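Local coordinates for protein DNA polymerase (Pyrobaculum calidifontis, PDB 5MDN) that probably catalyses template-directed DNA synthesis, adding deoxyribonucleotides from their triphosphates to a growing DNA strand and releasing diphosphate, at residues L473-A487 against L500-M514. Numbering follows the deposited sequence.
Sequences LKHLVELRRAVREEA and LDERQRALKVMANAM
R480 meets Q504 and K508 midway along the antiparallel helix pair that forms the fingers of a family B DNA polymerase. The axes approach to 9.1 Å, at 160° between their directions. OE1 of Q504 takes two weak hydrogen bonds from R480, 3.0 Å from NE and 2.8 Å from NH2. The guanidinium and amide planes are 40° apart, so this is no flat two-pronged pairing. The R480 chain runs extended, with CG anti to the backbone N (chi1 -171°), and this carries its end alongside K508. There CB of K508 sits over one guanidinium face, toward its rim, and CG is 3.6 Å from NH1. With alanine at R480, the Q504 amide would probably lose its partner across the pair and be freer to turn. In family B polymerases the fingers carry basic side chains that meet the incoming triphosphate.

L507 wedges against R480, with CD1 3.7 Å from R480 N and CD2 against L476 CD2 and L479 CD1. V483 CG1 packs on L500 CD2. At the start of 473-487, L473 CD2 touches M514 CE at 3.8 Å.

Q504 is in turn steadied from its own helix: NE2 gives a weak hydrogen bond to D501 O. L476 also reaches M377 and Y381 of helix 370-384. R484 turns one guanidinium face toward Q504 OE1, while its NH2 makes a salt bridge with OE2 of E586.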
loop_
_atom_site.group_PDB
_atom_site.type_symbol
_atom_site.label_atom_id
_atom_site.label_comp_id
_atom_site.label_asym_id
_atom_site.label_seq_id
_atom_site.Cartn_x
_atom_site.Cartn_y
_atom_site.Cartn_z
ATOM N N LEU A 473 -2.936 7.572 20.956
ATOM C CA LEU A 473 -2.444 8.758 20.268
ATOM C C LEU A 473 -1.512 9.562 21.163
ATOM O O LEU A 473 -0.481 10.063 20.702
ATOM C CB LEU A 473 -3.619 9.625 19.824
ATOM C CG LEU A 473 -4.555 8.961 18.821
ATOM C CD1 LEU A 473 -5.871 9.719 18.728
ATOM C CD2 LEU A 473 -3.885 8.860 17.466
ATOM N N LYS A 474 -1.871 9.710 22.443
ATOM C CA LYS A 474 -1.004 10.417 23.386
ATOM C C LYS A 474 0.390 9.802 23.420
ATOM O O LYS A 474 1.393 10.517 23.511
ATOM C CB LYS A 474 -1.624 10.407 24.787
ATOM C CG LYS A 474 -2.905 11.217 24.913
ATOM C CD LYS A 474 -3.376 11.369 26.344
ATOM C CE LYS A 474 -4.719 12.072 26.361
ATOM N NZ LYS A 474 -5.259 12.162 27.738
ATOM N N HIS A 475 0.468 8.472 23.354
ATOM C CA HIS A 475 1.762 7.796 23.359
ATOM C C HIS A 475 2.506 8.013 22.046
ATOM O O HIS A 475 3.725 8.224 22.045
ATOM C CB HIS A 475 1.559 6.310 23.638
ATOM C CG HIS A 475 2.826 5.565 23.910
ATOM N ND1 HIS A 475 3.503 4.870 22.932
ATOM C CD2 HIS A 475 3.542 5.407 25.048
ATOM C CE1 HIS A 475 4.578 4.311 23.458
ATOM N NE2 HIS A 475 4.627 4.624 24.739
ATOM N N LEU A 476 1.792 7.949 20.918
ATOM C CA LEU A 476 2.422 8.210 19.627
ATOM C C LEU A 476 2.948 9.638 19.551
ATOM O O LEU A 476 4.042 9.877 19.026
ATOM C CB LEU A 476 1.432 7.944 18.493
ATOM C CG LEU A 476 1.016 6.491 18.254
ATOM C CD1 LEU A 476 -0.043 6.404 17.165
ATOM C CD2 LEU A 476 2.226 5.641 17.900
ATOM N N VAL A 477 2.180 10.602 20.065
ATOM C CA VAL A 477 2.629 11.992 20.080
ATOM C C VAL A 477 3.882 12.138 20.936
ATOM O O VAL A 477 4.836 12.827 20.554
ATOM C CB VAL A 477 1.496 12.916 20.562
ATOM C CG1 VAL A 477 2.014 14.326 20.784
ATOM C CG2 VAL A 477 0.354 12.921 19.558
ATOM N N GLU A 478 3.903 11.494 22.106
ATOM C CA GLU A 478 5.068 11.578 22.981
ATOM C C GLU A 478 6.296 10.953 22.327
ATOM O O GLU A 478 7.390 11.528 22.361
ATOM C CB GLU A 478 4.774 10.894 24.315
ATOM C CG GLU A 478 5.733 11.277 25.434
ATOM C CD GLU A 478 5.391 10.603 26.750
ATOM O OE1 GLU A 478 5.053 9.399 26.730
ATOM O OE2 GLU A 478 5.467 11.271 27.802
ATOM N N LEU A 479 6.135 9.759 21.747
ATOM C CA LEU A 479 7.243 9.101 21.057
ATOM C C LEU A 479 7.832 9.998 19.976
ATOM O O LEU A 479 9.053 10.166 19.888
ATOM C CB LEU A 479 6.775 7.779 20.449
ATOM C CG LEU A 479 6.509 6.596 21.377
ATOM C CD1 LEU A 479 5.933 5.449 20.567
ATOM C CD2 LEU A 479 7.776 6.171 22.098
ATOM N N ARG A 480 6.972 10.588 19.143
ATOM C CA ARG A 480 7.451 11.459 18.074
ATOM C C ARG A 480 8.115 12.710 18.635
ATOM O O ARG A 480 9.173 13.126 18.151
ATOM C CB ARG A 480 6.292 11.837 17.153
ATOM C CG ARG A 480 6.710 12.559 15.889
ATOM C CD ARG A 480 5.498 13.116 15.171
ATOM N NE ARG A 480 5.858 14.147 14.203
ATOM C CZ ARG A 480 4.979 14.923 13.577
ATOM N NH1 ARG A 480 3.682 14.796 13.825
ATOM N NH2 ARG A 480 5.397 15.833 12.709
ATOM N N ARG A 481 7.496 13.330 19.642
ATOM C CA ARG A 481 8.071 14.525 20.253
ATOM C C ARG A 481 9.467 14.253 20.801
ATOM O O ARG A 481 10.350 15.115 20.728
ATOM C CB ARG A 481 7.142 15.038 21.354
ATOM C CG ARG A 481 7.434 16.454 21.822
ATOM C CD ARG A 481 6.134 17.186 22.111
ATOM N NE ARG A 481 5.357 16.525 23.156
ATOM C CZ ARG A 481 4.032 16.577 23.246
ATOM N NH1 ARG A 481 3.330 17.250 22.344
ATOM N NH2 ARG A 481 3.407 15.946 24.232
ATOM N N ALA A 482 9.685 13.060 21.358
ATOM C CA ALA A 482 11.006 12.707 21.867
ATOM C C ALA A 482 11.991 12.485 20.727
ATOM O O ALA A 482 13.135 12.953 20.778
ATOM C CB ALA A 482 10.910 11.463 22.751
ATOM N N VAL A 483 11.568 11.754 19.692
ATOM C CA VAL A 483 12.426 11.525 18.532
ATOM C C VAL A 483 12.753 12.844 17.842
ATOM O O VAL A 483 13.896 13.085 17.436
ATOM C CB VAL A 483 11.764 10.526 17.564
ATOM C CG1 VAL A 483 12.513 10.483 16.239
ATOM C CG2 VAL A 483 11.702 9.141 18.189
ATOM N N ARG A 484 11.754 13.720 17.703
ATOM C CA ARG A 484 11.926 14.942 16.924
ATOM C C ARG A 484 12.944 15.885 17.555
ATOM O O ARG A 484 13.685 16.563 16.833
ATOM C CB ARG A 484 10.576 15.641 16.766
ATOM C CG ARG A 484 10.426 16.466 15.503
ATOM C CD ARG A 484 8.974 16.883 15.326
ATOM N NE ARG A 484 8.775 17.765 14.181
ATOM C CZ ARG A 484 7.604 18.298 13.849
ATOM N NH1 ARG A 484 6.527 18.036 14.577
ATOM N NH2 ARG A 484 7.506 19.088 12.788
ATOM N N GLU A 485 13.006 15.946 18.887
ATOM C CA GLU A 485 14.006 16.793 19.527
ATOM C C GLU A 485 15.395 16.167 19.475
ATOM O O GLU A 485 16.393 16.893 19.408
ATOM C CB GLU A 485 13.611 17.100 20.975
ATOM C CG GLU A 485 13.878 15.984 21.972
ATOM C CD GLU A 485 13.834 16.472 23.409
ATOM O OE1 GLU A 485 14.633 17.370 23.753
ATOM O OE2 GLU A 485 13.008 15.958 24.192
ATOM N N GLU A 486 15.481 14.834 19.512
ATOM C CA GLU A 486 16.768 14.170 19.354
ATOM C C GLU A 486 17.368 14.416 17.977
ATOM O O GLU A 486 18.587 14.286 17.811
ATOM C CB GLU A 486 16.617 12.667 19.600
ATOM C CG GLU A 486 17.886 11.965 20.075
ATOM C CD GLU A 486 18.099 12.070 21.577
ATOM O OE1 GLU A 486 17.694 13.090 22.176
ATOM O OE2 GLU A 486 18.669 11.123 22.161
ATOM N N ALA A 487 16.541 14.763 16.987
ATOM C CA ALA A 487 17.061 15.099 15.666
ATOM C C ALA A 487 17.839 16.408 15.686
ATOM O O ALA A 487 18.715 16.623 14.840
ATOM C CB ALA A 487 15.917 15.175 14.654
ATOM N N LEU A 500 16.335 9.430 11.797
ATOM C CA LEU A 500 15.404 9.934 12.801
ATOM C C LEU A 500 14.221 10.660 12.170
ATOM O O LEU A 500 13.111 10.620 12.712
ATOM C CB LEU A 500 16.140 10.866 13.762
ATOM C CG LEU A 500 16.959 10.191 14.864
ATOM C CD1 LEU A 500 17.789 11.215 15.625
ATOM C CD2 LEU A 500 16.065 9.406 15.813
ATOM N N ASP A 501 14.439 11.332 11.036
ATOM C CA ASP A 501 13.342 12.003 10.344
ATOM C C ASP A 501 12.347 11.000 9.771
ATOM O O ASP A 501 11.138 11.259 9.753
ATOM C CB ASP A 501 13.893 12.905 9.240
ATOM C CG ASP A 501 12.869 13.907 8.738
ATOM O OD1 ASP A 501 12.481 14.806 9.516
ATOM O OD2 ASP A 501 12.457 13.799 7.564
ATOM N N GLU A 502 12.835 9.854 9.291
ATOM C CA GLU A 502 11.938 8.809 8.809
ATOM C C GLU A 502 11.119 8.220 9.953
ATOM O O GLU A 502 9.903 8.032 9.827
ATOM C CB GLU A 502 12.737 7.719 8.096
ATOM C CG GLU A 502 13.364 8.149 6.774
ATOM C CD GLU A 502 12.347 8.341 5.659
ATOM O OE1 GLU A 502 11.141 8.115 5.893
ATOM O OE2 GLU A 502 12.758 8.711 4.540
ATOM N N ARG A 503 11.777 7.904 11.071
ATOM C CA ARG A 503 11.061 7.413 12.244
ATOM C C ARG A 503 10.033 8.429 12.726
ATOM O O ARG A 503 8.917 8.060 13.114
ATOM C CB ARG A 503 12.052 7.077 13.358
ATOM C CG ARG A 503 11.441 7.047 14.750
ATOM C CD ARG A 503 12.283 6.239 15.722
ATOM N NE ARG A 503 11.966 4.816 15.660
ATOM C CZ ARG A 503 10.970 4.245 16.331
ATOM N NH1 ARG A 503 10.193 4.979 17.116
ATOM N NH2 ARG A 503 10.750 2.942 16.219
ATOM N N GLN A 504 10.391 9.715 12.712
ATOM C CA GLN A 504 9.444 10.753 13.109
ATOM C C GLN A 504 8.219 10.763 12.202
ATOM O O GLN A 504 7.085 10.877 12.682
ATOM C CB GLN A 504 10.135 12.118 13.106
ATOM C CG GLN A 504 9.199 13.315 13.249
ATOM C CD GLN A 504 8.712 13.844 11.912
ATOM O OE1 GLN A 504 7.613 14.391 11.810
ATOM N NE2 GLN A 504 9.529 13.682 10.878
ATOM N N ARG A 505 8.424 10.651 10.886
ATOM C CA ARG A 505 7.287 10.672 9.970
ATOM C C ARG A 505 6.440 9.412 10.112
ATOM O O ARG A 505 5.207 9.473 10.017
ATOM C CB ARG A 505 7.761 10.836 8.525
ATOM C CG ARG A 505 6.618 10.755 7.521
ATOM C CD ARG A 505 6.986 11.304 6.155
ATOM N NE ARG A 505 6.005 10.902 5.148
ATOM C CZ ARG A 505 6.174 9.906 4.282
ATOM N NH1 ARG A 505 7.298 9.202 4.283
ATOM N NH2 ARG A 505 5.218 9.620 3.408
ATOM N N ALA A 506 7.081 8.261 10.340
ATOM C CA ALA A 506 6.336 7.012 10.472
ATOM C C ALA A 506 5.352 7.076 11.632
ATOM O O ALA A 506 4.229 6.568 11.534
ATOM C CB ALA A 506 7.299 5.840 10.651
ATOM N N LEU A 507 5.757 7.695 12.743
ATOM C CA LEU A 507 4.837 7.890 13.859
ATOM C C LEU A 507 3.696 8.826 13.474
ATOM O O LEU A 507 2.538 8.579 13.833
ATOM C CB LEU A 507 5.595 8.424 15.072
ATOM C CG LEU A 507 6.532 7.422 15.746
ATOM C CD1 LEU A 507 7.651 8.132 16.495
ATOM C CD2 LEU A 507 5.763 6.499 16.677
ATOM N N LYS A 508 4.010 9.913 12.762
ATOM C CA LYS A 508 2.984 10.845 12.298
ATOM C C LYS A 508 1.934 10.144 11.442
ATOM O O LYS A 508 0.728 10.335 11.637
ATOM C CB LYS A 508 3.633 11.962 11.485
ATOM C CG LYS A 508 2.636 12.935 10.885
ATOM C CD LYS A 508 3.322 14.014 10.070
ATOM C CE LYS A 508 2.299 14.932 9.421
ATOM N NZ LYS A 508 2.940 15.975 8.572
ATOM N N VAL A 509 2.379 9.334 10.475
ATOM C CA VAL A 509 1.450 8.719 9.530
ATOM C C VAL A 509 0.495 7.772 10.245
ATOM O O VAL A 509 -0.705 7.733 9.943
ATOM C CB VAL A 509 2.228 8.005 8.408
ATOM C CG1 VAL A 509 1.272 7.288 7.464
ATOM C CG2 VAL A 509 3.081 8.999 7.644
ATOM N N MET A 510 1.002 7.003 11.210
ATOM C CA MET A 510 0.135 6.091 11.948
ATOM C C MET A 510 -0.848 6.853 12.832
ATOM O O MET A 510 -2.010 6.452 12.967
ATOM C CB MET A 510 0.978 5.126 12.778
ATOM C CG MET A 510 1.868 4.224 11.936
ATOM S SD MET A 510 0.954 3.121 10.839
ATOM C CE MET A 510 -0.140 2.311 11.999
ATOM N N ALA A 511 -0.398 7.948 13.450
ATOM C CA ALA A 511 -1.299 8.781 14.242
ATOM C C ALA A 511 -2.388 9.398 13.371
ATOM O O ALA A 511 -3.574 9.367 13.723
ATOM C CB ALA A 511 -0.503 9.866 14.965
ATOM N N ASN A 512 -2.004 9.971 12.227
ATOM C CA ASN A 512 -2.975 10.616 11.350
ATOM C C ASN A 512 -3.851 9.614 10.604
ATOM O O ASN A 512 -4.894 10.002 10.068
ATOM C CB ASN A 512 -2.258 11.521 10.348
ATOM C CG ASN A 512 -1.502 12.648 11.022
ATOM O OD1 ASN A 512 -1.749 12.966 12.186
ATOM N ND2 ASN A 512 -0.582 13.267 10.291
ATOM N N ALA A 513 -3.453 8.342 10.553
ATOM C CA ALA A 513 -4.275 7.321 9.917
ATOM C C ALA A 513 -5.450 6.880 10.779
ATOM O O ALA A 513 -6.362 6.222 10.266
ATOM C CB ALA A 513 -3.418 6.105 9.561
ATOM N N MET A 514 -5.430 7.201 12.077
ATOM C CA MET A 514 -6.486 6.772 12.993
ATOM C C MET A 514 -7.871 7.180 12.497
ATOM O O MET A 514 -8.810 6.376 12.514
ATOM C CB MET A 514 -6.227 7.351 14.384
ATOM C CG MET A 514 -6.971 6.645 15.505
ATOM S SD MET A 514 -6.316 4.995 15.816
ATOM C CE MET A 514 -4.590 5.375 16.107
#